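Local coordinates for putative transcriptional regulator, sugar-binding family (Arthrobacter aurescens, PDB 3NZE), which probably binds DNA and a sugar effector as a transcriptional regulator of the SorC family, at residues 51-64 with 78-91. Numbering follows the deposited sequence.
Sequences GPLVDSNAIIGVAW and KMTHDSIVVQLNGA
Strands 59-62 and 84-87 pair in parallel, I59 beside I84 through V62 beside Q87, as the two strands of a beta-alpha-beta unit whose crossover carries helix 66-73. Their axes come within 4.6 Å at 28°, in the central sheet of the putative sugar-binding domain. I60 and V62 each use both N and O, bonding to I84 O and V86 N and to V86 O and L88 N; A58 O extends the pattern to I84 N. On one face, I59 CG2 meets V86 CG1 at 3.7 Å, with helix 139-149 packed over both residues; on the other, V85 CG1 lies against I60 CB.

Before the strands, side chains join the loops. With chi1 -70° placing S83 OG beside its own backbone N, the hydroxyl donates to D55 O on a lone pair in the carbonyl plane and accepts from A58 N, bridging the two ends of loop 55-58. S56 OG takes the N-H of H81 at 2.9 Å, while S56 CB sits over one face of the H81 ring, a CH-pi contact 3.7 Å from the centroid. ND1 of that ring donates in plane to D82 OD1, which helps to hold the ring's rotation. Further out, K78 reaches across with an extended chain, and NZ bonds to V54 O (2.7 Å) and G51 O; G51 O also accepts from V54 N, which comes from the opposite face of its plane to K78 NZ.

Beyond the strands, the N89 amide bonds the W64 backbone twice: OD1 accepts from N on a lone pair, and ND2 donates to O at 3.2 Å. ND2 also lies over one face of the indole, the two planes 24° apart. At the ring edge, W64 NE1 donates to G90 O at 2.9 Å, the oxygen near the ring plane but the nitrogen well above that of the carbonyl.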
loop_
_atom_site.group_PDB
_atom_site.type_symbol
_atom_site.label_atom_id
_atom_site.label_comp_id
_atom_site.label_asym_id
_atom_site.label_seq_id
_atom_site.Cartn_x
_atom_site.Cartn_y
_atom_site.Cartn_z
ATOM N N GLY A 51 -15.266 2.481 -1.093
ATOM C CA GLY A 51 -16.580 1.957 -0.750
ATOM C C GLY A 51 -17.330 1.216 -1.851
ATOM O O GLY A 51 -17.720 0.059 -1.670
ATOM N N PRO A 52 -17.560 1.881 -2.984
ATOM C CA PRO A 52 -18.267 1.288 -4.130
ATOM C C PRO A 52 -17.573 0.035 -4.681
ATOM O O PRO A 52 -18.207 -0.759 -5.373
ATOM C CB PRO A 52 -18.223 2.400 -5.180
ATOM C CG PRO A 52 -18.084 3.656 -4.401
ATOM C CD PRO A 52 -17.257 3.306 -3.196
ATOM N N LEU A 53 -16.295 -0.140 -4.376
ATOM C CA LEU A 53 -15.532 -1.262 -4.923
ATOM C C LEU A 53 -15.556 -2.468 -3.999
ATOM O O LEU A 53 -15.069 -3.540 -4.360
ATOM C CB LEU A 53 -14.085 -0.850 -5.211
ATOM C CG LEU A 53 -13.945 0.408 -6.074
ATOM C CD1 LEU A 53 -12.486 0.715 -6.345
ATOM C CD2 LEU A 53 -14.706 0.257 -7.380
ATOM N N VAL A 54 -16.129 -2.299 -2.811
ATOM C CA VAL A 54 -16.239 -3.397 -1.863
ATOM C C VAL A 54 -17.598 -4.072 -2.016
ATOM O O VAL A 54 -18.633 -3.441 -1.798
ATOM C CB VAL A 54 -16.075 -2.915 -0.409
ATOM C CG1 VAL A 54 -16.189 -4.088 0.551
ATOM C CG2 VAL A 54 -14.738 -2.217 -0.227
ATOM N N ASP A 55 -17.599 -5.347 -2.399
ATOM C CA ASP A 55 -18.854 -6.055 -2.666
ATOM C C ASP A 55 -19.009 -7.260 -1.763
ATOM O O ASP A 55 -18.110 -7.578 -0.989
ATOM C CB ASP A 55 -18.898 -6.543 -4.113
ATOM C CG ASP A 55 -18.909 -5.414 -5.111
ATOM O OD1 ASP A 55 -19.853 -4.594 -5.074
ATOM O OD2 ASP A 55 -17.975 -5.360 -5.937
ATOM N N SER A 56 -20.145 -7.946 -1.883
ATOM C CA SER A 56 -20.321 -9.208 -1.179
ATOM C C SER A 56 -19.610 -10.320 -1.939
ATOM O O SER A 56 -19.297 -10.174 -3.128
ATOM C CB SER A 56 -21.803 -9.550 -1.014
ATOM O OG SER A 56 -22.459 -8.592 -0.204
ATOM N N ASN A 57 -19.365 -11.427 -1.250
ATOM C CA ASN A 57 -18.686 -12.572 -1.851
ATOM C C ASN A 57 -17.333 -12.192 -2.431
ATOM O O ASN A 57 -16.941 -12.678 -3.496
ATOM C CB ASN A 57 -19.559 -13.185 -2.948
ATOM C CG ASN A 57 -20.862 -13.726 -2.410
ATOM O OD1 ASN A 57 -21.916 -13.106 -2.555
ATOM N ND2 ASN A 57 -20.797 -14.884 -1.773
ATOM N N ALA A 58 -16.619 -11.320 -1.731
ATOM C CA ALA A 58 -15.350 -10.804 -2.232
ATOM C C ALA A 58 -14.234 -11.005 -1.223
ATOM O O ALA A 58 -14.475 -11.134 -0.025
ATOM C CB ALA A 58 -15.482 -9.324 -2.569
ATOM N N ILE A 59 -13.007 -11.023 -1.718
ATOM C CA ILE A 59 -11.835 -11.081 -0.858
ATOM C C ILE A 59 -11.070 -9.779 -1.030
ATOM O O ILE A 59 -10.609 -9.458 -2.126
ATOM C CB ILE A 59 -10.953 -12.299 -1.187
ATOM C CG1 ILE A 59 -11.720 -13.589 -0.867
ATOM C CG2 ILE A 59 -9.636 -12.248 -0.413
ATOM C CD1 ILE A 59 -11.085 -14.836 -1.424
ATOM N N ILE A 60 -10.984 -9.008 0.049
ATOM C CA ILE A 60 -10.351 -7.699 0.002
ATOM C C ILE A 60 -8.985 -7.748 0.681
ATOM O O ILE A 60 -8.900 -7.931 1.903
ATOM C CB ILE A 60 -11.197 -6.643 0.727
ATOM C CG1 ILE A 60 -12.658 -6.687 0.259
ATOM C CG2 ILE A 60 -10.580 -5.260 0.554
ATOM C CD1 ILE A 60 -12.819 -6.590 -1.220
ATOM N N GLY A 61 -7.930 -7.552 -0.108
ATOM C CA GLY A 61 -6.574 -7.529 0.409
ATOM C C GLY A 61 -6.173 -6.143 0.891
ATOM O O GLY A 61 -6.328 -5.156 0.169
ATOM N N VAL A 62 -5.674 -6.064 2.123
ATOM C CA VAL A 62 -5.219 -4.793 2.685
ATOM C C VAL A 62 -3.761 -4.903 3.103
ATOM O O VAL A 62 -3.404 -5.752 3.928
ATOM C CB VAL A 62 -6.031 -4.414 3.949
ATOM C CG1 VAL A 62 -5.479 -3.147 4.588
ATOM C CG2 VAL A 62 -7.517 -4.247 3.610
ATOM N N ALA A 63 -2.915 -4.045 2.554
ATOM C CA ALA A 63 -1.542 -3.957 3.019
ATOM C C ALA A 63 -1.537 -2.850 4.063
ATOM O O ALA A 63 -1.759 -1.687 3.734
ATOM C CB ALA A 63 -0.603 -3.626 1.866
ATOM N N TRP A 64 -1.342 -3.211 5.325
ATOM C CA TRP A 64 -1.476 -2.236 6.397
ATOM C C TRP A 64 -0.219 -1.369 6.516
ATOM O O TRP A 64 0.893 -1.800 6.167
ATOM C CB TRP A 64 -1.802 -2.926 7.732
ATOM C CG TRP A 64 -0.620 -3.638 8.274
ATOM C CD1 TRP A 64 -0.269 -4.938 8.055
ATOM C CD2 TRP A 64 0.389 -3.080 9.124
ATOM N NE1 TRP A 64 0.901 -5.224 8.718
ATOM C CE2 TRP A 64 1.327 -4.102 9.383
ATOM C CE3 TRP A 64 0.585 -1.816 9.698
ATOM C CZ2 TRP A 64 2.447 -3.897 10.180
ATOM C CZ3 TRP A 64 1.698 -1.613 10.490
ATOM C CH2 TRP A 64 2.622 -2.652 10.723
ATOM N N LYS A 78 -20.977 -0.082 5.272
ATOM C CA LYS A 78 -21.662 -0.606 4.105
ATOM C C LYS A 78 -21.663 -2.116 4.226
ATOM O O LYS A 78 -20.676 -2.769 3.906
ATOM C CB LYS A 78 -20.937 -0.192 2.825
ATOM C CG LYS A 78 -21.522 -0.829 1.568
ATOM C CD LYS A 78 -20.609 -0.642 0.358
ATOM C CE LYS A 78 -20.971 -1.617 -0.749
ATOM N NZ LYS A 78 -20.251 -1.328 -2.014
HETATM N N MSE A 79 -22.764 -2.670 4.709
HETATM C CA MSE A 79 -22.821 -4.101 4.961
HETATM C C MSE A 79 -22.757 -4.929 3.679
HETATM O O MSE A 79 -23.390 -4.606 2.669
HETATM C CB MSE A 79 -24.054 -4.463 5.789
HETATM C CG MSE A 79 -24.013 -3.915 7.209
HETATM SE SE MSE A 79 -22.486 -4.571 8.242
HETATM C CE MSE A 79 -22.903 -6.476 8.191
ATOM N N THR A 80 -21.957 -5.987 3.735
ATOM C CA THR A 80 -21.874 -6.966 2.672
ATOM C C THR A 80 -22.080 -8.303 3.343
ATOM O O THR A 80 -22.172 -8.375 4.571
ATOM C CB THR A 80 -20.481 -6.957 1.999
ATOM O OG1 THR A 80 -19.485 -7.374 2.945
ATOM C CG2 THR A 80 -20.137 -5.561 1.468
ATOM N N HIS A 81 -22.156 -9.368 2.556
ATOM C CA HIS A 81 -22.152 -10.706 3.137
ATOM C C HIS A 81 -21.130 -11.579 2.435
ATOM O O HIS A 81 -20.822 -11.358 1.264
ATOM C CB HIS A 81 -23.532 -11.354 3.047
ATOM C CG HIS A 81 -24.051 -11.473 1.648
ATOM N ND1 HIS A 81 -23.976 -12.644 0.925
ATOM C CD2 HIS A 81 -24.647 -10.567 0.839
ATOM C CE1 HIS A 81 -24.505 -12.454 -0.271
ATOM N NE2 HIS A 81 -24.923 -11.202 -0.348
ATOM N N ASP A 82 -20.603 -12.559 3.163
ATOM C CA ASP A 82 -19.722 -13.573 2.590
ATOM C C ASP A 82 -18.428 -13.007 2.022
ATOM O O ASP A 82 -17.811 -13.599 1.133
ATOM C CB ASP A 82 -20.458 -14.386 1.525
ATOM C CG ASP A 82 -21.481 -15.325 2.125
ATOM O OD1 ASP A 82 -22.694 -15.100 1.923
ATOM O OD2 ASP A 82 -21.068 -16.282 2.814
ATOM N N SER A 83 -18.007 -11.866 2.544
ATOM C CA SER A 83 -16.739 -11.292 2.132
ATOM C C SER A 83 -15.696 -11.430 3.219
ATOM O O SER A 83 -16.018 -11.635 4.388
ATOM C CB SER A 83 -16.904 -9.831 1.755
ATOM O OG SER A 83 -17.629 -9.738 0.540
ATOM N N ILE A 84 -14.439 -11.309 2.813
ATOM C CA ILE A 84 -13.323 -11.493 3.715
ATOM C C ILE A 84 -12.333 -10.370 3.497
ATOM O O ILE A 84 -12.081 -9.988 2.360
ATOM C CB ILE A 84 -12.589 -12.805 3.376
ATOM C CG1 ILE A 84 -13.513 -14.006 3.568
ATOM C CG2 ILE A 84 -11.328 -12.952 4.208
ATOM C CD1 ILE A 84 -12.964 -15.294 2.975
ATOM N N VAL A 85 -11.778 -9.827 4.574
ATOM C CA VAL A 85 -10.649 -8.915 4.440
ATOM C C VAL A 85 -9.399 -9.642 4.905
ATOM O O VAL A 85 -9.342 -10.161 6.022
ATOM C CB VAL A 85 -10.827 -7.595 5.223
ATOM C CG1 VAL A 85 -11.857 -6.701 4.545
ATOM C CG2 VAL A 85 -11.201 -7.863 6.669
ATOM N N VAL A 86 -8.406 -9.707 4.026
ATOM C CA VAL A 86 -7.182 -10.437 4.321
ATOM C C VAL A 86 -5.970 -9.509 4.407
ATOM O O VAL A 86 -5.772 -8.624 3.565
ATOM C CB VAL A 86 -6.951 -11.623 3.329
ATOM C CG1 VAL A 86 -6.886 -11.133 1.863
ATOM C CG2 VAL A 86 -5.698 -12.412 3.702
ATOM N N GLN A 87 -5.169 -9.710 5.444
ATOM C CA GLN A 87 -3.963 -8.935 5.677
ATOM C C GLN A 87 -2.863 -9.381 4.703
ATOM O O GLN A 87 -2.574 -10.575 4.609
ATOM C CB GLN A 87 -3.532 -9.193 7.123
ATOM C CG GLN A 87 -2.334 -8.419 7.619
ATOM C CD GLN A 87 -2.018 -8.812 9.059
ATOM O OE1 GLN A 87 -2.880 -9.339 9.759
ATOM N NE2 GLN A 87 -0.794 -8.555 9.500
ATOM N N LEU A 88 -2.247 -8.437 3.988
ATOM C CA LEU A 88 -1.278 -8.792 2.940
ATOM C C LEU A 88 0.178 -8.846 3.400
ATOM O O LEU A 88 1.018 -9.439 2.722
ATOM C CB LEU A 88 -1.379 -7.811 1.770
ATOM C CG LEU A 88 -2.730 -7.809 1.049
ATOM C CD1 LEU A 88 -2.681 -6.881 -0.178
ATOM C CD2 LEU A 88 -3.090 -9.228 0.632
ATOM N N ASN A 89 0.469 -8.214 4.536
ATOM C CA ASN A 89 1.822 -8.168 5.072
ATOM C C ASN A 89 1.812 -8.390 6.578
ATOM O O ASN A 89 0.848 -8.049 7.235
ATOM C CB ASN A 89 2.501 -6.832 4.746
ATOM C CG ASN A 89 1.683 -5.626 5.182
ATOM O OD1 ASN A 89 0.467 -5.584 5.000
ATOM N ND2 ASN A 89 2.359 -4.625 5.738
ATOM N N GLY A 90 2.893 -8.961 7.110
ATOM C CA GLY A 90 2.956 -9.331 8.516
ATOM C C GLY A 90 3.080 -8.132 9.433
ATOM O O GLY A 90 3.146 -6.985 8.976
ATOM N N ALA A 91 3.110 -8.387 10.740
ATOM C CA ALA A 91 3.180 -7.288 11.710
ATOM C C ALA A 91 3.976 -7.696 12.933
ATOM O O ALA A 91 3.941 -8.853 13.344
ATOM C CB ALA A 91 1.775 -6.820 12.133
HETATM O O HOH W 1 -15.217 -14.390 0.291
#